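Long-range contacts in Rab GDP dissociation inhibitor alpha (Naegleria fowleri, PDB 6C87), which probably holds prenylated Rab GTPases in their GDP-bound state, slowing nucleotide release and withdrawing them from membranes, as its family relatives do: residues Y107-A112 and V235-G240; R303-V308 and L395-P400; R339-Y344 and T367-N372. All blocks are in the same frame, centred on the assembly; numbering follows the deposited sequence.

Contact 1: residues Y107-A112 and V235-G240; sequences YNMEFA and VYPMYG
M238 N donates a hydrogen bond to E110 O at 2.9 Å, almost straight (174° at the hydrogen). Two residues along, A112 and Y236 exchange a pair of backbone bonds. A112 N to Y236 O, also 2.9 Å, is close to straight as well, whereas the return bond from Y236 N to A112 O is bent to 146°. One water bridges the two segments beside these bonds: it accepts from E110 N at 3.2 Å and donates to M238 O. These bonds pair the start of strand 111-121 with the end of strand 234-237, antiparallel, with F111 and P237 as the non-hydrogen-bonded pair. Immediately beyond it the chain reverses in a type II beta turn from P237 to G240, so M238 already sits in the turn. On the side of the sheet that carries F111 and P237, the phenyl CE1 comes to 3.9 Å from P237 CG, at a slant to the ring, while V235 CG2 lies 4.0 Å from CD1 of F111. M109 extends this apolar layer: its CG is anti to the backbone N (chi1 180°); further out the chain bends at chi3, and its CE lies 4.0 Å from P237 CB. M109 also rests on L244 of helix 243-254. On the other side, the bent chain of M238 lays its CE against A112 CB (3.5 Å) and beside the carboxylate of the extended E110 side chain. A second subunit comes up here, with its L113 packing on E110 and backbone bonds running to F111.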
# COMPACT_ATOMS: atom_id res chain seq x y z
N TYR A 107 19.76 -2.82 -20.55
CA TYR A 107 20.51 -2.41 -21.73
C TYR A 107 21.87 -3.09 -21.78
O TYR A 107 22.10 -4.07 -21.06
CB TYR A 107 20.68 -0.88 -21.75
CG TYR A 107 19.40 -0.12 -22.04
CD1 TYR A 107 19.44 1.22 -22.40
CD2 TYR A 107 18.15 -0.73 -21.96
CE1 TYR A 107 18.27 1.93 -22.67
CE2 TYR A 107 16.98 -0.03 -22.22
CZ TYR A 107 17.05 1.30 -22.58
OH TYR A 107 15.90 2.00 -22.84
N ASN A 108 22.78 -2.58 -22.60
CA ASN A 108 24.14 -3.13 -22.67
C ASN A 108 24.96 -2.58 -21.50
O ASN A 108 25.97 -1.89 -21.66
CB ASN A 108 24.78 -2.81 -24.02
N MET A 109 24.49 -2.92 -20.30
CA MET A 109 25.03 -2.40 -19.06
C MET A 109 25.34 -3.55 -18.11
O MET A 109 24.47 -4.39 -17.84
CB MET A 109 24.04 -1.43 -18.42
CG MET A 109 24.51 -0.85 -17.12
SD MET A 109 23.52 0.57 -16.64
CE MET A 109 24.79 1.52 -15.82
N GLU A 110 26.58 -3.62 -17.63
CA GLU A 110 27.03 -4.67 -16.73
C GLU A 110 27.39 -4.09 -15.37
O GLU A 110 28.16 -3.13 -15.27
CB GLU A 110 28.24 -5.41 -17.30
CG GLU A 110 28.79 -6.45 -16.33
CD GLU A 110 30.03 -7.14 -16.83
OE1 GLU A 110 30.42 -6.91 -18.00
OE2 GLU A 110 30.63 -7.91 -16.04
N PHE A 111 26.85 -4.69 -14.31
CA PHE A 111 27.27 -4.38 -12.95
C PHE A 111 28.28 -5.43 -12.50
O PHE A 111 28.06 -6.63 -12.67
CB PHE A 111 26.07 -4.36 -11.99
CG PHE A 111 25.20 -3.15 -12.16
CD1 PHE A 111 25.64 -1.90 -11.77
CD2 PHE A 111 23.93 -3.27 -12.71
CE1 PHE A 111 24.84 -0.78 -11.93
CE2 PHE A 111 23.12 -2.15 -12.87
CZ PHE A 111 23.58 -0.90 -12.48
N ALA A 112 29.40 -4.96 -11.94
CA ALA A 112 30.46 -5.81 -11.45
C ALA A 112 30.63 -5.63 -9.95
O ALA A 112 30.38 -4.54 -9.40
CB ALA A 112 31.78 -5.51 -12.16
N VAL A 235 28.06 -3.31 -5.72
CA VAL A 235 28.35 -3.40 -7.15
C VAL A 235 28.63 -1.99 -7.67
O VAL A 235 28.31 -0.98 -7.03
CB VAL A 235 27.21 -4.06 -7.95
CG1 VAL A 235 26.90 -5.45 -7.41
CG2 VAL A 235 25.97 -3.18 -7.97
N TYR A 236 29.19 -1.93 -8.88
CA TYR A 236 29.62 -0.70 -9.57
C TYR A 236 29.52 -1.00 -11.05
O TYR A 236 29.83 -2.13 -11.47
CB TYR A 236 31.06 -0.30 -9.20
CG TYR A 236 31.48 1.12 -9.54
CD1 TYR A 236 30.92 2.21 -8.88
CD2 TYR A 236 32.49 1.37 -10.47
CE1 TYR A 236 31.33 3.51 -9.15
CE2 TYR A 236 32.91 2.67 -10.75
CZ TYR A 236 32.32 3.73 -10.09
OH TYR A 236 32.71 5.03 -10.35
N PRO A 237 29.11 -0.04 -11.88
CA PRO A 237 28.96 -0.34 -13.30
C PRO A 237 30.32 -0.45 -13.98
O PRO A 237 31.26 0.29 -13.66
CB PRO A 237 28.16 0.85 -13.84
CG PRO A 237 27.78 1.68 -12.64
CD PRO A 237 28.75 1.35 -11.57
N MET A 238 30.41 -1.39 -14.91
CA MET A 238 31.58 -1.49 -15.77
C MET A 238 31.73 -0.19 -16.56
O MET A 238 30.76 0.33 -17.13
CB MET A 238 31.42 -2.70 -16.71
CG MET A 238 32.72 -3.35 -17.15
SD MET A 238 33.62 -4.11 -15.77
CE MET A 238 32.66 -5.58 -15.51
N TYR A 239 32.96 0.34 -16.58
CA TYR A 239 33.32 1.64 -17.15
C TYR A 239 32.83 2.81 -16.31
O TYR A 239 33.05 3.97 -16.70
CB TYR A 239 32.84 1.80 -18.61
CG TYR A 239 33.34 0.70 -19.52
CD1 TYR A 239 34.62 0.76 -20.07
CD2 TYR A 239 32.56 -0.43 -19.78
CE1 TYR A 239 35.09 -0.25 -20.89
CE2 TYR A 239 33.03 -1.44 -20.60
CZ TYR A 239 34.30 -1.35 -21.15
OH TYR A 239 34.77 -2.36 -21.95
N GLY A 240 32.21 2.56 -15.16
CA GLY A 240 31.91 3.62 -14.23
C GLY A 240 30.56 4.27 -14.45
O GLY A 240 29.82 3.95 -15.39
O HOH W 1 28.40 -1.00 -17.98

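Contact 2: residues R303-V308 and L395-P400; sequences RKTGKV and LDTYAP
T305 and T397 meet side chain to side chain: their hydroxyls, OG1 to OG1, are 2.7 Å apart and hydrogen-bonded, either one able to be the donor. Both oxygens sit between the backbone N and the carbonyl carbon (chi1 62° and 58°), which brings the two oxygens together although the side chains cross at about a right angle. A water is hydrogen-bonded to T305 OG1 and donates weakly to Y398 O. The backbone grips T397 from two neighbouring residues. T305 N donates to T397 O at 2.8 Å, and T397 N donates to G306 O at 2.9 Å; in each bond the donor stands above the carbonyl plane. Methyl groups close up around the hydroxyl pair, T305 CG2 against A399 CB at 3.6 Å and V308 CG2 against T397 CG2 at 3.7 Å. Further out, ordinary antiparallel bond pairs tie R303 to A399 and V308 to L395.

The face bearing K304, K307, D396 and Y398 is looser and more polar. There K304 NZ and D396 OD1 make a long salt bridge of 3.5 Å, the lysine chain slanting across the aspartate. K307 runs alongside D396 instead, touching OD1 with its CG (3.4 Å), while its ammonium stays beyond contact. Y398 lays the CD2 side of its ring against K304 CA. Outside the pair, S414 takes up the backbone N of Y398 through its OG. With T305 and G306 both set opposite the single residue T397, and G306 at backbone angles that call for glycine, the antiparallel pairing of strands 302-315 and 389-400 contains a beta bulge here.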
# COMPACT_ATOMS: atom_id res chain seq x y z
N ARG A 303 19.87 26.97 -0.77
CA ARG A 303 20.74 27.50 0.28
C ARG A 303 21.95 26.59 0.42
O ARG A 303 21.85 25.37 0.25
CB ARG A 303 20.00 27.60 1.62
CG ARG A 303 19.46 26.26 2.11
CD ARG A 303 18.90 26.30 3.52
NE ARG A 303 18.60 24.95 4.00
CZ ARG A 303 19.44 24.19 4.70
NH1 ARG A 303 20.65 24.64 5.02
NH2 ARG A 303 19.08 22.97 5.08
N LYS A 304 23.08 27.19 0.76
CA LYS A 304 24.30 26.41 0.98
C LYS A 304 24.14 25.54 2.21
O LYS A 304 23.66 25.99 3.25
CB LYS A 304 25.50 27.34 1.18
CG LYS A 304 26.84 26.62 1.11
CD LYS A 304 28.01 27.55 0.81
CE LYS A 304 29.25 27.08 1.59
NZ LYS A 304 30.42 28.00 1.53
N THR A 305 24.51 24.26 2.09
CA THR A 305 24.46 23.37 3.23
C THR A 305 25.84 22.97 3.73
O THR A 305 25.93 22.37 4.80
CB THR A 305 23.68 22.10 2.88
OG1 THR A 305 24.33 21.41 1.81
CG2 THR A 305 22.25 22.46 2.49
N GLY A 306 26.90 23.32 3.03
CA GLY A 306 28.25 23.02 3.47
C GLY A 306 29.17 22.84 2.28
O GLY A 306 28.90 23.34 1.19
N LYS A 307 30.27 22.14 2.54
CA LYS A 307 31.26 21.79 1.54
C LYS A 307 31.60 20.31 1.67
O LYS A 307 31.46 19.71 2.74
CB LYS A 307 32.56 22.59 1.69
CG LYS A 307 32.49 24.04 1.32
CD LYS A 307 33.84 24.69 1.61
CE LYS A 307 33.93 26.09 1.06
NZ LYS A 307 35.33 26.38 0.66
N VAL A 308 32.06 19.73 0.56
CA VAL A 308 32.57 18.36 0.56
C VAL A 308 33.90 18.36 -0.18
O VAL A 308 33.97 18.82 -1.33
CB VAL A 308 31.57 17.38 -0.10
CG1 VAL A 308 32.24 16.01 -0.36
CG2 VAL A 308 30.33 17.24 0.76
N LEU A 395 33.75 21.01 -3.34
CA LEU A 395 32.48 21.46 -3.89
C LEU A 395 31.58 22.00 -2.79
O LEU A 395 31.55 21.46 -1.68
CB LEU A 395 31.75 20.31 -4.60
CG LEU A 395 32.35 19.77 -5.89
CD1 LEU A 395 31.55 18.56 -6.35
CD2 LEU A 395 32.38 20.85 -6.97
N ASP A 396 30.82 23.03 -3.12
CA ASP A 396 29.75 23.50 -2.26
C ASP A 396 28.52 22.62 -2.44
O ASP A 396 28.22 22.16 -3.55
CB ASP A 396 29.41 24.96 -2.59
CG ASP A 396 30.54 25.92 -2.26
OD1 ASP A 396 31.11 25.84 -1.15
OD2 ASP A 396 30.87 26.77 -3.11
N THR A 397 27.80 22.39 -1.35
CA THR A 397 26.59 21.59 -1.38
C THR A 397 25.38 22.48 -1.12
O THR A 397 25.46 23.49 -0.41
CB THR A 397 26.65 20.45 -0.35
OG1 THR A 397 26.85 20.98 0.97
CG2 THR A 397 27.82 19.55 -0.66
N TYR A 398 24.25 22.12 -1.73
CA TYR A 398 23.06 22.95 -1.65
C TYR A 398 21.83 22.08 -1.48
O TYR A 398 21.81 20.90 -1.83
CB TYR A 398 22.87 23.83 -2.89
CG TYR A 398 23.97 24.83 -3.14
CD1 TYR A 398 25.10 24.49 -3.88
CD2 TYR A 398 23.90 26.12 -2.62
CE1 TYR A 398 26.12 25.40 -4.11
CE2 TYR A 398 24.90 27.04 -2.85
CZ TYR A 398 26.01 26.68 -3.59
OH TYR A 398 27.02 27.59 -3.81
N ALA A 399 20.77 22.71 -0.97
CA ALA A 399 19.48 22.08 -0.81
C ALA A 399 18.41 23.12 -1.11
O ALA A 399 18.59 24.30 -0.81
CB ALA A 399 19.28 21.52 0.61
N PRO A 400 17.29 22.70 -1.70
CA PRO A 400 16.25 23.67 -2.08
C PRO A 400 15.52 24.23 -0.87
O PRO A 400 15.42 23.60 0.18
CB PRO A 400 15.30 22.84 -2.96
CG PRO A 400 15.52 21.42 -2.51
CD PRO A 400 16.96 21.34 -2.15
O HOH W 2 22.67 19.56 0.65

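Contact 3: residues R339-Y344 and T367-N372; sequences RKHDIY and TVESDN
R339, H341, T367 and E369 meet at the open end of a beta hairpin, where the chain enters strand 343-349 and leaves its antiparallel partner 360-367. Most of the polar contact falls on the carboxylate of E369. Its OE2 accepts from H341 ND1 at 2.7 Å, nearly straight (172°) and in the ring plane, through the anti lone pair; K340 N donates to the same oxygen at 2.8 Å from the syn side, tilted out of the carboxylate plane. These two bonds should favour a charged carboxylate. The guanidinium of R339 stacks on that carboxylate, their planes only 11° apart, so NH1 and OE1, 3.3 Å apart, attract by charge alone with no N-H aimed at the oxygen. NH1 has a further salt bridge to E376, while NE donates to H341 O within the same segment. T367 leans over one face of the imidazole, with CG2 3.8 Å from the ring centroid in a CH-pi contact. A water joins D342 O to T367 N, donating to the first and accepting from the second. T367 O lies in the guanidinium plane and takes a bent bond from NH2 at 2.9 Å.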
# COMPACT_ATOMS: atom_id res chain seq x y z
N ARG A 339 36.28 13.17 14.76
CA ARG A 339 35.60 14.09 13.86
C ARG A 339 34.11 14.05 14.12
O ARG A 339 33.62 13.27 14.95
CB ARG A 339 35.88 13.77 12.38
CG ARG A 339 37.24 14.20 11.88
CD ARG A 339 37.50 13.72 10.45
NE ARG A 339 36.42 14.07 9.53
CZ ARG A 339 36.30 15.25 8.93
NH1 ARG A 339 37.18 16.21 9.18
NH2 ARG A 339 35.29 15.49 8.11
N LYS A 340 33.37 14.92 13.43
CA LYS A 340 31.92 14.93 13.47
C LYS A 340 31.30 14.43 12.16
O LYS A 340 30.08 14.49 12.00
CB LYS A 340 31.39 16.33 13.78
CG LYS A 340 31.57 16.78 15.22
CD LYS A 340 32.73 17.75 15.36
CE LYS A 340 32.42 19.10 14.74
NZ LYS A 340 33.62 19.98 14.74
N HIS A 341 32.12 13.95 11.23
CA HIS A 341 31.64 13.41 9.97
C HIS A 341 32.54 12.25 9.57
O HIS A 341 33.76 12.32 9.74
CB HIS A 341 31.64 14.46 8.86
CG HIS A 341 30.83 15.68 9.18
ND1 HIS A 341 31.31 16.69 9.99
CD2 HIS A 341 29.59 16.05 8.81
CE1 HIS A 341 30.39 17.63 10.10
NE2 HIS A 341 29.33 17.27 9.39
N ASP A 342 31.93 11.19 9.06
CA ASP A 342 32.70 10.06 8.57
C ASP A 342 33.51 10.46 7.34
O ASP A 342 33.15 11.38 6.60
CB ASP A 342 31.77 8.88 8.22
CG ASP A 342 31.08 8.28 9.43
OD1 ASP A 342 31.20 8.83 10.56
OD2 ASP A 342 30.38 7.25 9.25
N ILE A 343 34.62 9.77 7.13
CA ILE A 343 35.39 9.89 5.90
C ILE A 343 35.16 8.61 5.12
O ILE A 343 35.14 7.51 5.69
CB ILE A 343 36.89 10.09 6.14
CG1 ILE A 343 37.13 11.20 7.17
CG2 ILE A 343 37.57 10.43 4.82
CD1 ILE A 343 38.60 11.35 7.56
N TYR A 344 35.01 8.75 3.81
CA TYR A 344 34.73 7.64 2.92
C TYR A 344 35.85 7.52 1.91
O TYR A 344 36.38 8.54 1.45
CB TYR A 344 33.37 7.83 2.21
CG TYR A 344 32.24 8.05 3.18
CD1 TYR A 344 31.97 9.32 3.69
CD2 TYR A 344 31.45 6.99 3.62
CE1 TYR A 344 30.95 9.52 4.59
CE2 TYR A 344 30.42 7.19 4.52
CZ TYR A 344 30.18 8.46 5.01
OH TYR A 344 29.16 8.69 5.91
N THR A 367 32.71 15.50 4.57
CA THR A 367 32.19 16.84 4.75
C THR A 367 33.28 17.71 5.37
O THR A 367 33.99 17.28 6.28
CB THR A 367 30.95 16.81 5.64
OG1 THR A 367 29.89 16.12 4.97
CG2 THR A 367 30.50 18.22 6.02
N VAL A 368 33.42 18.93 4.85
CA VAL A 368 34.47 19.83 5.31
C VAL A 368 34.07 20.40 6.67
O VAL A 368 32.96 20.92 6.84
CB VAL A 368 34.70 20.96 4.28
CG1 VAL A 368 35.75 21.92 4.78
CG2 VAL A 368 35.10 20.37 2.93
N GLU A 369 34.98 20.30 7.64
CA GLU A 369 34.73 20.85 8.97
C GLU A 369 35.57 22.07 9.30
O GLU A 369 35.18 22.82 10.20
CB GLU A 369 34.98 19.78 10.05
CG GLU A 369 34.10 18.55 9.98
CD GLU A 369 34.49 17.50 11.01
OE1 GLU A 369 35.53 17.68 11.68
OE2 GLU A 369 33.76 16.50 11.17
N SER A 370 36.69 22.29 8.61
CA SER A 370 37.70 23.26 9.03
C SER A 370 38.15 24.12 7.85
O SER A 370 37.65 24.00 6.73
CB SER A 370 38.90 22.54 9.66
OG SER A 370 39.68 21.89 8.67
N ASP A 371 39.13 24.98 8.13
CA ASP A 371 39.74 25.87 7.15
C ASP A 371 40.82 25.19 6.32
O ASP A 371 41.28 25.77 5.33
CB ASP A 371 40.34 27.09 7.86
CG ASP A 371 41.30 26.70 8.98
OD1 ASP A 371 40.87 25.95 9.89
OD2 ASP A 371 42.47 27.14 8.96
N ASN A 372 41.25 23.98 6.70
CA ASN A 372 42.25 23.22 5.95
C ASN A 372 41.62 21.88 5.57
O ASN A 372 41.87 20.86 6.24
CB ASN A 372 43.53 23.04 6.75
CG ASN A 372 44.68 22.53 5.90
OD1 ASN A 372 44.50 22.18 4.74
ND2 ASN A 372 45.87 22.48 6.49
O HOH W 3 30.97 13.11 5.90

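In the fold
All three contacts reach one mixed sheet, but at different places. Contact 1 is buried and, with its centre about 29 and 31 Å from those of contacts 2 and 3, lies across the chain's centre from them; a second subunit touches it, and no other chain touches them. Contacts 2 and 3 lie at the surface and touch each other, K307 O and V368 N being 3.0 Å apart, a probable hydrogen bond that continues the pairing of strand 302-315 with 360-367. The chemistry follows: contact 1 combines strand bonds with apolar packing, contact 2 joins strand bonds to a hydroxyl pair and a long salt bridge, and contact 3, beyond regular pairing, depends mainly on charged side chains.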